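Local coordinates for Ice-binding protein (Flavobacteriaceae bacterium, PDB 5UYT), which probably binds ice crystals and restrains their growth as an antifreeze protein, through two tandem ice-binding domains of the right-handed beta-helix type, at residues 29-35 with 46-52; 226-232 with 403-409; 239-245 with 259-265; 363-369 with 380-386; 396-401 with 414-419. All coordinates share one frame. Numbering follows the deposited sequence.

Contact 1 (29-35 with 46-52); sequences ITGDVGT and VDGVMQD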
# COMPACT_ATOMS: atom_id res chain seq x y z
N ILE A 29 4.08 -3.40 5.92
CA ILE A 29 2.94 -3.32 6.84
C ILE A 29 1.82 -2.55 6.19
O ILE A 29 2.06 -1.46 5.68
CB ILE A 29 3.28 -2.54 8.15
CG1 ILE A 29 4.55 -3.09 8.86
CG2 ILE A 29 2.05 -2.49 9.07
CD1 ILE A 29 4.38 -4.40 9.58
N THR A 30 0.61 -3.11 6.23
CA THR A 30 -0.60 -2.43 5.78
C THR A 30 -1.59 -2.38 6.94
O THR A 30 -2.09 -3.41 7.36
CB THR A 30 -1.27 -3.14 4.59
OG1 THR A 30 -0.31 -3.24 3.53
CG2 THR A 30 -2.50 -2.31 4.09
N GLY A 31 -1.88 -1.17 7.39
CA GLY A 31 -2.70 -0.94 8.57
C GLY A 31 -1.97 0.06 9.46
O GLY A 31 -0.73 0.23 9.34
N ASP A 32 -2.69 0.66 10.40
CA ASP A 32 -2.03 1.53 11.36
C ASP A 32 -1.09 0.70 12.27
O ASP A 32 -1.30 -0.51 12.48
CB ASP A 32 -3.03 2.33 12.19
CG ASP A 32 -3.78 3.39 11.38
OD1 ASP A 32 -3.49 3.57 10.17
OD2 ASP A 32 -4.68 4.04 11.97
N VAL A 33 -0.12 1.39 12.87
CA VAL A 33 0.83 0.80 13.82
C VAL A 33 0.84 1.71 15.04
O VAL A 33 0.99 2.93 14.91
CB VAL A 33 2.26 0.75 13.22
CG1 VAL A 33 3.29 0.34 14.29
CG2 VAL A 33 2.30 -0.19 12.01
N GLY A 34 0.69 1.16 16.23
CA GLY A 34 0.68 2.06 17.35
C GLY A 34 0.67 1.46 18.73
O GLY A 34 0.56 0.23 18.90
N THR A 35 0.79 2.35 19.70
CA THR A 35 0.71 2.00 21.10
C THR A 35 0.04 3.15 21.84
O THR A 35 0.25 4.32 21.53
CB THR A 35 2.11 1.67 21.68
OG1 THR A 35 2.11 1.86 23.10
CG2 THR A 35 3.20 2.55 21.01
N VAL A 46 5.29 2.63 6.10
CA VAL A 46 4.12 1.84 6.49
C VAL A 46 2.90 2.32 5.72
O VAL A 46 2.69 3.52 5.62
CB VAL A 46 3.88 1.95 8.01
CG1 VAL A 46 2.51 1.40 8.39
CG2 VAL A 46 4.96 1.15 8.75
N ASP A 47 2.15 1.41 5.10
CA ASP A 47 0.88 1.81 4.50
C ASP A 47 -0.18 1.89 5.60
O ASP A 47 -1.05 1.02 5.72
CB ASP A 47 0.41 0.85 3.38
CG ASP A 47 -0.84 1.35 2.70
OD1 ASP A 47 -1.14 2.55 2.87
OD2 ASP A 47 -1.53 0.58 1.97
N GLY A 48 -0.12 2.98 6.36
CA GLY A 48 -0.96 3.17 7.54
C GLY A 48 -0.38 4.33 8.32
O GLY A 48 0.71 4.83 7.99
N VAL A 49 -1.11 4.77 9.35
CA VAL A 49 -0.66 5.90 10.16
C VAL A 49 0.07 5.39 11.37
O VAL A 49 -0.37 4.41 12.04
CB VAL A 49 -1.86 6.79 10.58
CG1 VAL A 49 -1.42 7.97 11.46
CG2 VAL A 49 -2.61 7.24 9.33
N MET A 50 1.20 6.04 11.68
CA MET A 50 1.90 5.77 12.95
C MET A 50 1.17 6.50 14.07
O MET A 50 1.25 7.73 14.16
CB MET A 50 3.39 6.21 12.85
CG MET A 50 4.13 5.60 11.65
SD MET A 50 4.05 3.79 11.54
CE MET A 50 4.95 3.31 13.02
N GLN A 51 0.45 5.76 14.93
CA GLN A 51 -0.40 6.35 15.97
C GLN A 51 0.23 6.13 17.35
O GLN A 51 0.35 4.98 17.78
CB GLN A 51 -1.79 5.67 15.98
CG GLN A 51 -2.50 5.58 14.64
CD GLN A 51 -3.18 6.89 14.26
OE1 GLN A 51 -2.85 7.95 14.78
NE2 GLN A 51 -4.09 6.83 13.29
N ASP A 52 0.65 7.20 18.01
CA ASP A 52 1.37 7.10 19.29
C ASP A 52 0.63 7.91 20.35
O ASP A 52 0.55 9.12 20.23
CB ASP A 52 2.82 7.63 19.15
CG ASP A 52 3.65 6.85 18.10
OD1 ASP A 52 3.54 5.58 18.06
OD2 ASP A 52 4.41 7.51 17.33
O HOH W 1 -0.72 -1.87 1.36
O HOH W 2 3.39 4.22 15.84
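The carboxylate of Asp32 lies over the backbone of Gly48 and Val49, OD1 sitting 3.7 Å from Gly48 CA and accepting from Val49 N at 2.8 Å. Its second oxygen, OD2, accepts a hydrogen bond from Gln51 NE2 at 3.1 Å, while Gln51 OE1 is held by Asn54. This side chain thus spans a gap in the backbone pairing. Before it, Asp47 N bonds to Ile29 O (2.9 Å) and Gly31 N to Asp47 O (2.9 Å). After it, Val33 N meets Val49 O (3.1 Å), Gln51 N meets Val33 O (2.9 Å) and Thr35 N meets Gln51 O (3.3 Å), a parallel pairing in which the axes of strands 32-35 and 50-52 approach to 4.7 Å. Glycines sit at the corner: a CB on Gly48 would clash with Gly31 O. On one side Val33 CG2 touches Val46 CG1 (4.0 Å) and Val33 CG1 touches Met50 CE (3.6 Å). Beside the Thr30-Asp47 bridge a water joins Thr30 OG1 (2.6 Å) to Asp47 OD2 (2.7 Å); Thr30 also bonds Arg200, and Asp47 reaches Tyr312 and Thr308 of the second ice-binding-like region. Two adjacent coils rounding the same corner in step are characteristic of a right-handed beta-helix.

Contact 2 (226-232 with 403-409); sequences IFSGNGA and LSTSGGI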
# COMPACT_ATOMS: atom_id res chain seq x y z
N ILE A 226 3.38 13.65 -23.23
CA ILE A 226 4.61 14.31 -22.77
C ILE A 226 4.37 15.80 -23.02
O ILE A 226 4.16 16.21 -24.19
CB ILE A 226 5.85 13.87 -23.57
CG1 ILE A 226 5.99 12.34 -23.56
CG2 ILE A 226 7.12 14.54 -23.04
CD1 ILE A 226 6.40 11.73 -22.24
N PHE A 227 4.38 16.60 -21.97
CA PHE A 227 4.02 18.01 -22.11
C PHE A 227 4.71 18.89 -21.09
O PHE A 227 4.73 18.54 -19.90
CB PHE A 227 2.49 18.18 -22.02
CG PHE A 227 2.05 19.63 -22.06
CD1 PHE A 227 1.98 20.31 -23.27
CD2 PHE A 227 1.72 20.32 -20.89
CE1 PHE A 227 1.58 21.66 -23.32
CE2 PHE A 227 1.33 21.67 -20.94
CZ PHE A 227 1.26 22.34 -22.16
N SER A 228 5.25 20.02 -21.55
CA SER A 228 5.72 21.08 -20.63
C SER A 228 4.91 22.35 -20.81
O SER A 228 4.69 22.80 -21.94
CB SER A 228 7.21 21.43 -20.84
OG SER A 228 7.57 22.45 -19.88
N GLY A 229 4.49 22.94 -19.70
CA GLY A 229 3.96 24.32 -19.76
C GLY A 229 5.00 25.36 -20.13
O GLY A 229 4.64 26.48 -20.59
N ASN A 230 6.28 25.06 -19.91
CA ASN A 230 7.34 26.06 -20.15
C ASN A 230 8.71 25.39 -20.19
O ASN A 230 9.21 24.95 -19.14
CB ASN A 230 7.31 27.15 -19.05
CG ASN A 230 8.24 28.32 -19.33
OD1 ASN A 230 9.24 28.20 -20.02
ND2 ASN A 230 7.89 29.47 -18.80
N GLY A 231 9.33 25.34 -21.37
CA GLY A 231 10.68 24.79 -21.51
C GLY A 231 10.76 23.88 -22.72
O GLY A 231 9.76 23.26 -23.10
N ALA A 232 11.97 23.74 -23.27
CA ALA A 232 12.16 22.95 -24.48
C ALA A 232 11.76 21.49 -24.24
O ALA A 232 12.02 20.97 -23.17
CB ALA A 232 13.61 23.01 -24.92
N LEU A 403 4.21 15.21 -17.30
CA LEU A 403 3.83 16.58 -17.54
C LEU A 403 4.65 17.43 -16.57
O LEU A 403 4.97 16.96 -15.50
CB LEU A 403 2.32 16.81 -17.24
CG LEU A 403 1.40 15.68 -17.78
CD1 LEU A 403 0.01 15.91 -17.25
CD2 LEU A 403 1.35 15.78 -19.29
N SER A 404 5.02 18.64 -16.96
CA SER A 404 5.61 19.58 -16.00
C SER A 404 5.02 20.93 -16.25
O SER A 404 4.92 21.37 -17.42
CB SER A 404 7.14 19.71 -16.10
OG SER A 404 7.57 20.66 -15.11
N THR A 405 4.68 21.61 -15.17
CA THR A 405 4.15 22.96 -15.27
C THR A 405 5.21 23.90 -15.79
O THR A 405 4.91 24.94 -16.43
CB THR A 405 3.70 23.48 -13.90
OG1 THR A 405 4.84 23.54 -13.03
CG2 THR A 405 2.62 22.61 -13.34
N SER A 406 6.46 23.60 -15.45
CA SER A 406 7.56 24.47 -15.79
C SER A 406 8.86 23.69 -15.73
O SER A 406 9.21 23.09 -14.72
CB SER A 406 7.63 25.68 -14.87
OG SER A 406 8.63 26.52 -15.37
N GLY A 407 9.60 23.71 -16.82
CA GLY A 407 10.80 22.93 -16.85
C GLY A 407 10.91 22.25 -18.18
O GLY A 407 9.93 21.75 -18.74
N GLY A 408 12.13 22.21 -18.67
CA GLY A 408 12.41 21.48 -19.90
C GLY A 408 12.27 19.98 -19.70
O GLY A 408 12.31 19.48 -18.56
N ILE A 409 12.08 19.27 -20.81
CA ILE A 409 11.89 17.82 -20.75
C ILE A 409 12.78 17.19 -21.82
O ILE A 409 12.73 17.62 -22.99
CB ILE A 409 10.42 17.39 -21.01
CG1 ILE A 409 9.44 17.99 -19.98
CG2 ILE A 409 10.28 15.86 -21.04
CD1 ILE A 409 7.98 17.64 -20.31
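Ile226 opens the segment on the inner side, its CG2 4.0 Å from Ile409 CG2. Phe227 turns the other way: its CB packs on Leu403 CD2 (3.8 Å) and its ring runs on to Ala275 and Leu279 of helix 270-288, while its carbonyl O accepts from Ser404 N at 3.0 Å and has Ile409 CD1 beside it at 3.4 Å. Ser228 faces inward again. Its OG donates to Gly407 O (2.7 Å) and accepts from Asn230 N (2.9 Å), closing an ST turn; Ser404 OG repeats this motif with Ser406 N at 3.2 Å. Gly229 N then bonds to Ser404 O (2.8 Å), the last link of the straight parallel pairing. Beyond it the chain bends. Asn230 O takes Gly407 N at 2.7 Å, and Gly231, where a CB would collide with Gly407 C and Gly408 N, lets the loops close up, Gly231 CA lying 4.1 Å from Gly408 CA. Ala232 O finally receives Ile409 N at 2.9 Å. Two matching ST-turn corners, 176 residues apart in sequence yet stacked as neighbours, put an early coil beside a late one, the discontinuous order found in the beta-solenoid of this ice-binding family.

Contact 3 (239-245 with 259-265); sequences TYVTGDV and NVNGTIH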
# COMPACT_ATOMS: atom_id res chain seq x y z
N THR A 239 11.89 6.67 -30.31
CA THR A 239 10.87 6.83 -29.28
C THR A 239 9.53 6.67 -29.96
O THR A 239 9.35 7.17 -31.09
CB THR A 239 11.02 8.23 -28.66
OG1 THR A 239 12.13 8.18 -27.77
CG2 THR A 239 9.76 8.66 -27.91
N TYR A 240 8.60 5.99 -29.27
CA TYR A 240 7.21 5.89 -29.77
C TYR A 240 6.24 6.46 -28.71
O TYR A 240 6.46 6.25 -27.51
CB TYR A 240 6.81 4.44 -30.00
CG TYR A 240 7.43 3.94 -31.29
CD1 TYR A 240 6.69 3.92 -32.48
CD2 TYR A 240 8.76 3.51 -31.32
CE1 TYR A 240 7.30 3.50 -33.68
CE2 TYR A 240 9.36 3.10 -32.49
CZ TYR A 240 8.62 3.09 -33.65
OH TYR A 240 9.27 2.62 -34.78
N VAL A 241 5.23 7.19 -29.16
CA VAL A 241 4.28 7.81 -28.24
C VAL A 241 2.87 7.57 -28.76
O VAL A 241 2.63 7.68 -29.98
CB VAL A 241 4.52 9.36 -28.15
CG1 VAL A 241 3.45 10.01 -27.24
CG2 VAL A 241 5.91 9.65 -27.57
N THR A 242 1.93 7.25 -27.85
CA THR A 242 0.51 7.35 -28.20
C THR A 242 -0.02 8.53 -27.38
O THR A 242 0.09 8.55 -26.14
CB THR A 242 -0.25 6.07 -27.85
OG1 THR A 242 0.35 4.99 -28.59
CG2 THR A 242 -1.74 6.21 -28.23
N GLY A 243 -0.53 9.51 -28.10
CA GLY A 243 -1.04 10.78 -27.54
C GLY A 243 -0.19 11.93 -28.06
O GLY A 243 0.69 11.73 -28.90
N ASP A 244 -0.49 13.14 -27.58
CA ASP A 244 0.18 14.34 -28.14
C ASP A 244 1.43 14.69 -27.35
O ASP A 244 1.55 14.30 -26.18
CB ASP A 244 -0.76 15.56 -28.11
CG ASP A 244 -1.80 15.57 -29.25
OD1 ASP A 244 -2.11 14.52 -29.84
OD2 ASP A 244 -2.39 16.65 -29.53
N VAL A 245 2.34 15.43 -27.98
CA VAL A 245 3.53 15.89 -27.27
C VAL A 245 3.70 17.37 -27.59
O VAL A 245 3.32 17.81 -28.68
CB VAL A 245 4.82 15.09 -27.64
CG1 VAL A 245 4.66 13.61 -27.28
CG2 VAL A 245 5.20 15.25 -29.12
N ASN A 259 6.19 7.93 -35.60
CA ASN A 259 6.29 7.14 -34.39
C ASN A 259 5.34 7.66 -33.32
O ASN A 259 5.38 7.17 -32.19
CB ASN A 259 7.71 7.22 -33.80
CG ASN A 259 8.74 6.48 -34.62
OD1 ASN A 259 8.43 5.99 -35.72
ND2 ASN A 259 9.97 6.32 -34.06
N VAL A 260 4.51 8.66 -33.67
CA VAL A 260 3.62 9.27 -32.66
C VAL A 260 2.19 9.08 -33.15
O VAL A 260 1.81 9.62 -34.21
CB VAL A 260 3.95 10.77 -32.42
CG1 VAL A 260 2.87 11.43 -31.53
CG2 VAL A 260 5.35 10.94 -31.83
N ASN A 261 1.43 8.27 -32.43
CA ASN A 261 0.01 8.07 -32.70
C ASN A 261 -0.70 9.22 -31.97
O ASN A 261 -1.19 9.06 -30.84
CB ASN A 261 -0.49 6.72 -32.17
CG ASN A 261 -1.97 6.50 -32.43
OD1 ASN A 261 -2.60 7.22 -33.26
ND2 ASN A 261 -2.58 5.56 -31.69
N GLY A 262 -0.73 10.36 -32.64
CA GLY A 262 -1.06 11.63 -31.95
C GLY A 262 -0.40 12.77 -32.71
O GLY A 262 0.15 12.57 -33.80
N THR A 263 -0.49 13.97 -32.15
CA THR A 263 0.07 15.16 -32.83
C THR A 263 1.27 15.69 -32.11
O THR A 263 1.20 15.91 -30.88
CB THR A 263 -1.00 16.26 -32.91
OG1 THR A 263 -2.09 15.77 -33.70
CG2 THR A 263 -0.44 17.55 -33.59
N ILE A 264 2.35 15.94 -32.86
CA ILE A 264 3.51 16.66 -32.29
C ILE A 264 3.25 18.14 -32.50
O ILE A 264 3.05 18.57 -33.66
CB ILE A 264 4.82 16.29 -33.01
CG1 ILE A 264 5.15 14.80 -32.84
CG2 ILE A 264 5.99 17.19 -32.57
CD1 ILE A 264 6.13 14.29 -33.92
N HIS A 265 3.24 18.92 -31.42
CA HIS A 265 3.10 20.36 -31.51
C HIS A 265 4.51 20.91 -31.51
O HIS A 265 5.12 21.04 -30.43
CB HIS A 265 2.24 20.88 -30.35
CG HIS A 265 0.89 20.24 -30.30
ND1 HIS A 265 -0.26 20.88 -30.74
CD2 HIS A 265 0.50 19.00 -29.89
CE1 HIS A 265 -1.30 20.07 -30.59
NE2 HIS A 265 -0.86 18.92 -30.08
O HOH W 3 11.52 3.93 -35.32
O HOH W 4 -3.83 14.54 -31.86
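Backbone hydrogen bonds run along both arms of the contact: Val241 N to Asn259 O (3.0 Å), Asn261 N to Val241 O (2.8 Å) and Gly243 N to Asn261 O (2.9 Å), then, past a corner, Val245 N to Thr263 O (3.2 Å) and His265 N to Val245 O (3.0 Å). The corner itself is bridged by side chains. Asp244 OD1 accepts from Thr263 N (2.9 Å) and OD2 from His265 NE2 (2.8 Å), a His-carboxylate pair whose imidazole is held on its other side by Asp269. Consecutive coils of a right-handed beta-helix bend here together, which puts Gly243 and Gly262 side by side; a CB on Gly262 would strike Gly243 O. Apolar contacts are few: Val241 CB on Val260 CG2 (4.1 Å) and Val245 CG2 on Ile264 CG1 (3.7 Å), near Phe255. At the Tyr240 end, Asn259 CB makes a CH-pi contact with the Tyr240 ring, 4.0 Å from its centroid, and Asn259 ND2 donates to Thr239 O (3.2 Å). A water joins Asn259 ND2 (3.1 Å) to Tyr240 OH (2.7 Å).

Contact 4 (363-369 with 380-386); sequences VFWKVDG and KGSVIGN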
# COMPACT_ATOMS: atom_id res chain seq x y z
N VAL A 363 -4.11 6.70 -11.35
CA VAL A 363 -2.90 6.92 -10.55
C VAL A 363 -2.29 8.27 -10.91
O VAL A 363 -2.06 8.57 -12.12
CB VAL A 363 -1.88 5.81 -10.86
CG1 VAL A 363 -0.60 6.07 -10.08
CG2 VAL A 363 -2.50 4.45 -10.51
N PHE A 364 -2.09 9.11 -9.88
CA PHE A 364 -1.56 10.47 -10.08
C PHE A 364 -0.40 10.75 -9.16
O PHE A 364 -0.44 10.41 -7.97
CB PHE A 364 -2.66 11.50 -9.81
CG PHE A 364 -3.86 11.29 -10.67
CD1 PHE A 364 -3.92 11.84 -11.95
CD2 PHE A 364 -4.89 10.43 -10.24
CE1 PHE A 364 -5.01 11.59 -12.79
CE2 PHE A 364 -5.99 10.19 -11.08
CZ PHE A 364 -6.03 10.75 -12.34
N TRP A 365 0.61 11.42 -9.70
CA TRP A 365 1.79 11.76 -8.92
C TRP A 365 1.94 13.27 -9.01
O TRP A 365 2.06 13.81 -10.12
CB TRP A 365 3.04 11.14 -9.55
CG TRP A 365 3.00 9.63 -9.71
CD1 TRP A 365 2.32 8.91 -10.67
CD2 TRP A 365 3.69 8.68 -8.90
NE1 TRP A 365 2.55 7.57 -10.50
CE2 TRP A 365 3.39 7.39 -9.42
CE3 TRP A 365 4.52 8.78 -7.77
CZ2 TRP A 365 3.89 6.22 -8.84
CZ3 TRP A 365 5.04 7.60 -7.21
CH2 TRP A 365 4.74 6.33 -7.77
N LYS A 366 1.92 13.95 -7.86
CA LYS A 366 2.13 15.39 -7.84
C LYS A 366 3.56 15.62 -7.36
O LYS A 366 3.83 15.34 -6.18
CB LYS A 366 1.13 16.00 -6.84
CG LYS A 366 1.05 17.54 -6.80
CD LYS A 366 2.15 18.19 -5.97
CE LYS A 366 2.28 17.66 -4.54
NZ LYS A 366 3.52 18.19 -3.88
N VAL A 367 4.46 16.09 -8.22
CA VAL A 367 5.88 16.20 -7.83
C VAL A 367 6.33 17.67 -7.81
O VAL A 367 6.36 18.37 -8.83
CB VAL A 367 6.79 15.39 -8.81
CG1 VAL A 367 8.24 15.50 -8.34
CG2 VAL A 367 6.29 13.93 -8.89
N ASP A 368 6.64 18.17 -6.61
CA ASP A 368 7.05 19.56 -6.48
C ASP A 368 8.56 19.65 -6.65
O ASP A 368 9.31 19.87 -5.68
CB ASP A 368 6.61 20.16 -5.14
CG ASP A 368 6.90 21.64 -5.05
OD1 ASP A 368 7.06 22.31 -6.09
OD2 ASP A 368 6.96 22.17 -3.91
N GLY A 369 9.00 19.44 -7.89
CA GLY A 369 10.40 19.46 -8.24
C GLY A 369 10.68 18.73 -9.54
O GLY A 369 9.76 18.42 -10.31
N LYS A 380 3.89 4.14 -14.25
CA LYS A 380 2.44 4.11 -14.51
C LYS A 380 1.79 5.29 -13.80
O LYS A 380 2.15 5.63 -12.68
CB LYS A 380 1.81 2.78 -14.07
CG LYS A 380 2.38 1.61 -14.90
CD LYS A 380 1.71 0.27 -14.66
CE LYS A 380 2.43 -0.86 -15.42
NZ LYS A 380 3.91 -0.94 -15.11
N GLY A 381 0.82 5.88 -14.48
CA GLY A 381 0.02 6.98 -13.92
C GLY A 381 0.37 8.31 -14.57
O GLY A 381 1.21 8.35 -15.47
N SER A 382 -0.27 9.38 -14.10
CA SER A 382 -0.02 10.71 -14.65
C SER A 382 0.86 11.50 -13.67
O SER A 382 0.45 11.75 -12.53
CB SER A 382 -1.36 11.43 -14.85
OG SER A 382 -2.10 10.79 -15.86
N VAL A 383 2.06 11.86 -14.12
CA VAL A 383 3.00 12.57 -13.27
C VAL A 383 2.86 14.03 -13.65
O VAL A 383 2.94 14.40 -14.83
CB VAL A 383 4.48 12.19 -13.54
CG1 VAL A 383 5.39 13.00 -12.60
CG2 VAL A 383 4.70 10.72 -13.37
N ILE A 384 2.64 14.87 -12.64
CA ILE A 384 2.62 16.30 -12.87
C ILE A 384 3.66 16.93 -11.99
O ILE A 384 3.45 17.07 -10.77
CB ILE A 384 1.27 16.91 -12.54
CG1 ILE A 384 0.15 16.15 -13.25
CG2 ILE A 384 1.29 18.40 -12.94
CD1 ILE A 384 -1.19 16.83 -13.11
N GLY A 385 4.76 17.30 -12.63
CA GLY A 385 5.89 17.93 -11.97
C GLY A 385 5.69 19.43 -11.99
O GLY A 385 4.82 19.96 -12.70
N ASN A 386 6.51 20.10 -11.18
CA ASN A 386 6.38 21.54 -10.96
C ASN A 386 7.76 22.13 -10.76
O ASN A 386 8.48 21.70 -9.85
CB ASN A 386 5.54 21.80 -9.71
CG ASN A 386 5.33 23.28 -9.43
OD1 ASN A 386 5.60 23.76 -8.32
ND2 ASN A 386 4.79 24.01 -10.40
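Four backbone hydrogen bonds alternate between the strands and satisfy the facing groups from Val363 O to Val367 N: Ser382 N to Val363 O (2.8 Å), Trp365 N to Ser382 O (2.9 Å), Ile384 N to Trp365 O (2.8 Å) and Val367 N to Ile384 O (2.9 Å). The groups of Phe364 and Lys366 that point away from this pairing bond to strand 336-340, so strand 363-367 is served on both edges. A fifth bond comes from a side chain: Trp365 NE1 donates to Lys380 O at 2.9 Å, which ties the indole to the carbonyl just before the corner at Gly381. No CB would fit comfortably on Gly381, since it would fall 2.7 Å from Val363 CG1 and 3.0 Å from Trp365 NE1. Trp365 CD1 also rests on Val383 CG2 (4.0 Å), with Val367 CG2 on Val383 CG1 (3.9 Å). On the opposite face, where Phe364, Ser382, Lys366 and Ile384 lie, polar ends find partners outside the pair: Ser382 OG bonds to Arg401 and Lys366 NZ to Ile340 O. Lys380 NZ reaches Val352 O. The chemistry implies that, where these beta-helix coils pair through the strand centre, the backbone groups and the indole NH have protein partners, and the amines of Lys366 and Lys380 end on main-chain carbonyls.

Contact 5 (396-401 with 414-419); sequences VEIEGR and INAQMT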
# COMPACT_ATOMS: atom_id res chain seq x y z
N VAL A 396 12.70 3.68 -20.93
CA VAL A 396 11.57 3.86 -20.00
C VAL A 396 10.26 3.58 -20.74
O VAL A 396 10.11 3.99 -21.92
CB VAL A 396 11.59 5.28 -19.41
CG1 VAL A 396 10.23 5.59 -18.73
CG2 VAL A 396 12.70 5.41 -18.38
N GLU A 397 9.32 2.89 -20.05
CA GLU A 397 7.97 2.67 -20.59
C GLU A 397 7.05 3.44 -19.66
O GLU A 397 7.18 3.32 -18.43
CB GLU A 397 7.63 1.17 -20.54
CG GLU A 397 8.55 0.36 -21.46
CD GLU A 397 8.36 -1.15 -21.34
OE1 GLU A 397 7.52 -1.59 -20.55
OE2 GLU A 397 9.07 -1.87 -22.07
N ILE A 398 6.15 4.24 -20.24
CA ILE A 398 5.15 4.98 -19.46
C ILE A 398 3.74 4.56 -19.94
O ILE A 398 3.44 4.58 -21.15
CB ILE A 398 5.33 6.51 -19.67
CG1 ILE A 398 6.60 7.02 -18.91
CG2 ILE A 398 4.10 7.33 -19.21
CD1 ILE A 398 7.32 8.04 -19.75
N GLU A 399 2.90 4.13 -18.99
CA GLU A 399 1.47 3.95 -19.24
C GLU A 399 0.85 5.07 -18.43
O GLU A 399 0.71 4.96 -17.20
CB GLU A 399 1.01 2.57 -18.78
CG GLU A 399 -0.45 2.24 -19.00
CD GLU A 399 -0.84 0.91 -18.38
OE1 GLU A 399 0.08 0.19 -17.89
OE2 GLU A 399 -2.06 0.55 -18.40
N GLY A 400 0.52 6.16 -19.11
CA GLY A 400 0.07 7.36 -18.40
C GLY A 400 0.67 8.56 -19.12
O GLY A 400 0.64 8.63 -20.32
N ARG A 401 1.22 9.52 -18.37
CA ARG A 401 1.77 10.73 -18.98
C ARG A 401 2.79 11.36 -18.08
O ARG A 401 2.77 11.16 -16.88
CB ARG A 401 0.69 11.76 -19.39
CG ARG A 401 -0.40 12.02 -18.39
CD ARG A 401 -1.56 12.85 -19.00
NE ARG A 401 -2.47 12.14 -19.92
CZ ARG A 401 -3.35 11.21 -19.57
NH1 ARG A 401 -3.49 10.79 -18.27
NH2 ARG A 401 -4.15 10.67 -20.49
N ILE A 414 12.25 6.20 -25.56
CA ILE A 414 11.18 5.78 -24.62
C ILE A 414 9.94 5.30 -25.39
O ILE A 414 9.84 5.49 -26.61
CB ILE A 414 10.78 6.91 -23.63
CG1 ILE A 414 9.99 8.03 -24.33
CG2 ILE A 414 12.02 7.49 -22.91
CD1 ILE A 414 9.39 9.01 -23.29
N ASN A 415 9.02 4.66 -24.66
CA ASN A 415 7.73 4.27 -25.22
C ASN A 415 6.67 4.74 -24.24
O ASN A 415 6.61 4.25 -23.11
CB ASN A 415 7.67 2.77 -25.48
CG ASN A 415 6.46 2.38 -26.32
OD1 ASN A 415 6.57 1.74 -27.40
ND2 ASN A 415 5.32 2.76 -25.85
N ALA A 416 5.86 5.71 -24.65
CA ALA A 416 4.96 6.34 -23.68
C ALA A 416 3.57 6.35 -24.28
O ALA A 416 3.38 6.85 -25.40
CB ALA A 416 5.43 7.77 -23.37
N GLN A 417 2.60 5.81 -23.54
CA GLN A 417 1.25 5.65 -24.06
C GLN A 417 0.23 6.16 -23.08
O GLN A 417 0.16 5.70 -21.95
CB GLN A 417 0.96 4.15 -24.38
CG GLN A 417 1.90 3.61 -25.50
CD GLN A 417 1.74 2.12 -25.76
OE1 GLN A 417 2.76 1.38 -25.90
NE2 GLN A 417 0.53 1.67 -25.87
N MET A 418 -0.54 7.17 -23.50
CA MET A 418 -1.55 7.74 -22.63
C MET A 418 -2.60 6.71 -22.22
O MET A 418 -2.91 5.77 -22.96
CB MET A 418 -2.24 8.93 -23.32
CG MET A 418 -3.03 8.58 -24.55
SD MET A 418 -3.85 10.07 -25.22
CE MET A 418 -4.65 9.39 -26.65
N THR A 419 -3.13 6.91 -21.01
CA THR A 419 -4.24 6.13 -20.47
C THR A 419 -5.55 6.79 -20.95
O THR A 419 -5.52 7.92 -21.46
CB THR A 419 -4.15 6.12 -18.93
OG1 THR A 419 -3.87 7.45 -18.48
CG2 THR A 419 -2.95 5.20 -18.49
O HOH W 5 -5.98 8.98 -18.50
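Ile398 enters the interior opposite Ala416, the strand register setting their CB atoms 3.9 Å apart; its chi1 is in the m well and chi2 at 140°, between wells, and in this pose Ile398 CD1 lies 4.2 Å from Ile414 CD1. Ile414 takes the p rotamer at chi1, with CG2 4.2 Å from Val396 CB; Ile392 lies against both isoleucines. Glu397 (m, t) and Glu399 (t, t) stretch from the other, solvent-facing side, where Asn415 (t) and Gln417 (m, t) stand in the next coil; there Asn415 ND2 donates to Gln417 OE1 at 2.9 Å. Beneath them runs the parallel pairing of successive beta-helix coils: Asn415 N to Val396 O (3.0 Å), Ile398 N to Asn415 O (2.9 Å), Gln417 N to Ile398 O (2.8 Å) and Gly400 N to Gln417 O (2.9 Å). At Gly400, phi of 141° turns the corner. Arg401 folds there (p, t, p), so that its guanidinium swings back to Thr419: NH2 makes a weak hydrogen bond to Thr419 O at 3.2 Å, and a water links NH1 (3.1 Å) to Thr419 OG1 (2.6 Å). Ser382, Val222 and Tyr224 supply its stronger bonds. Thr419, with chi1 near 45°, lays CG2 on Glu399 CG (3.9 Å), whereas Met418 (p, t, t) runs out straight, away from 396-401.

In the fold
Contact 1 stands alone in the first ice-binding-like region, its centre 25 Å or more from the others, which all share one sheet of the second region. Contacts 1 and 4 are buried; contacts 2, 3 and 5 are partly exposed. Strand 397-404 serves both contact 2 and contact 5, and pairs with strand 382-385 of contact 4 through Leu403 N and Val383 O (2.9 Å). Contact 3 borders contact 5 through Thr242 N and Ala416 O (2.9 Å). Aspartates brace the corners in contacts 1 and 3, serine hydroxyls in contact 2; in contact 5 an arginine does so weakly and through a water, its firmer bonds going outside the pair. Contact 4 instead uses an indole NH.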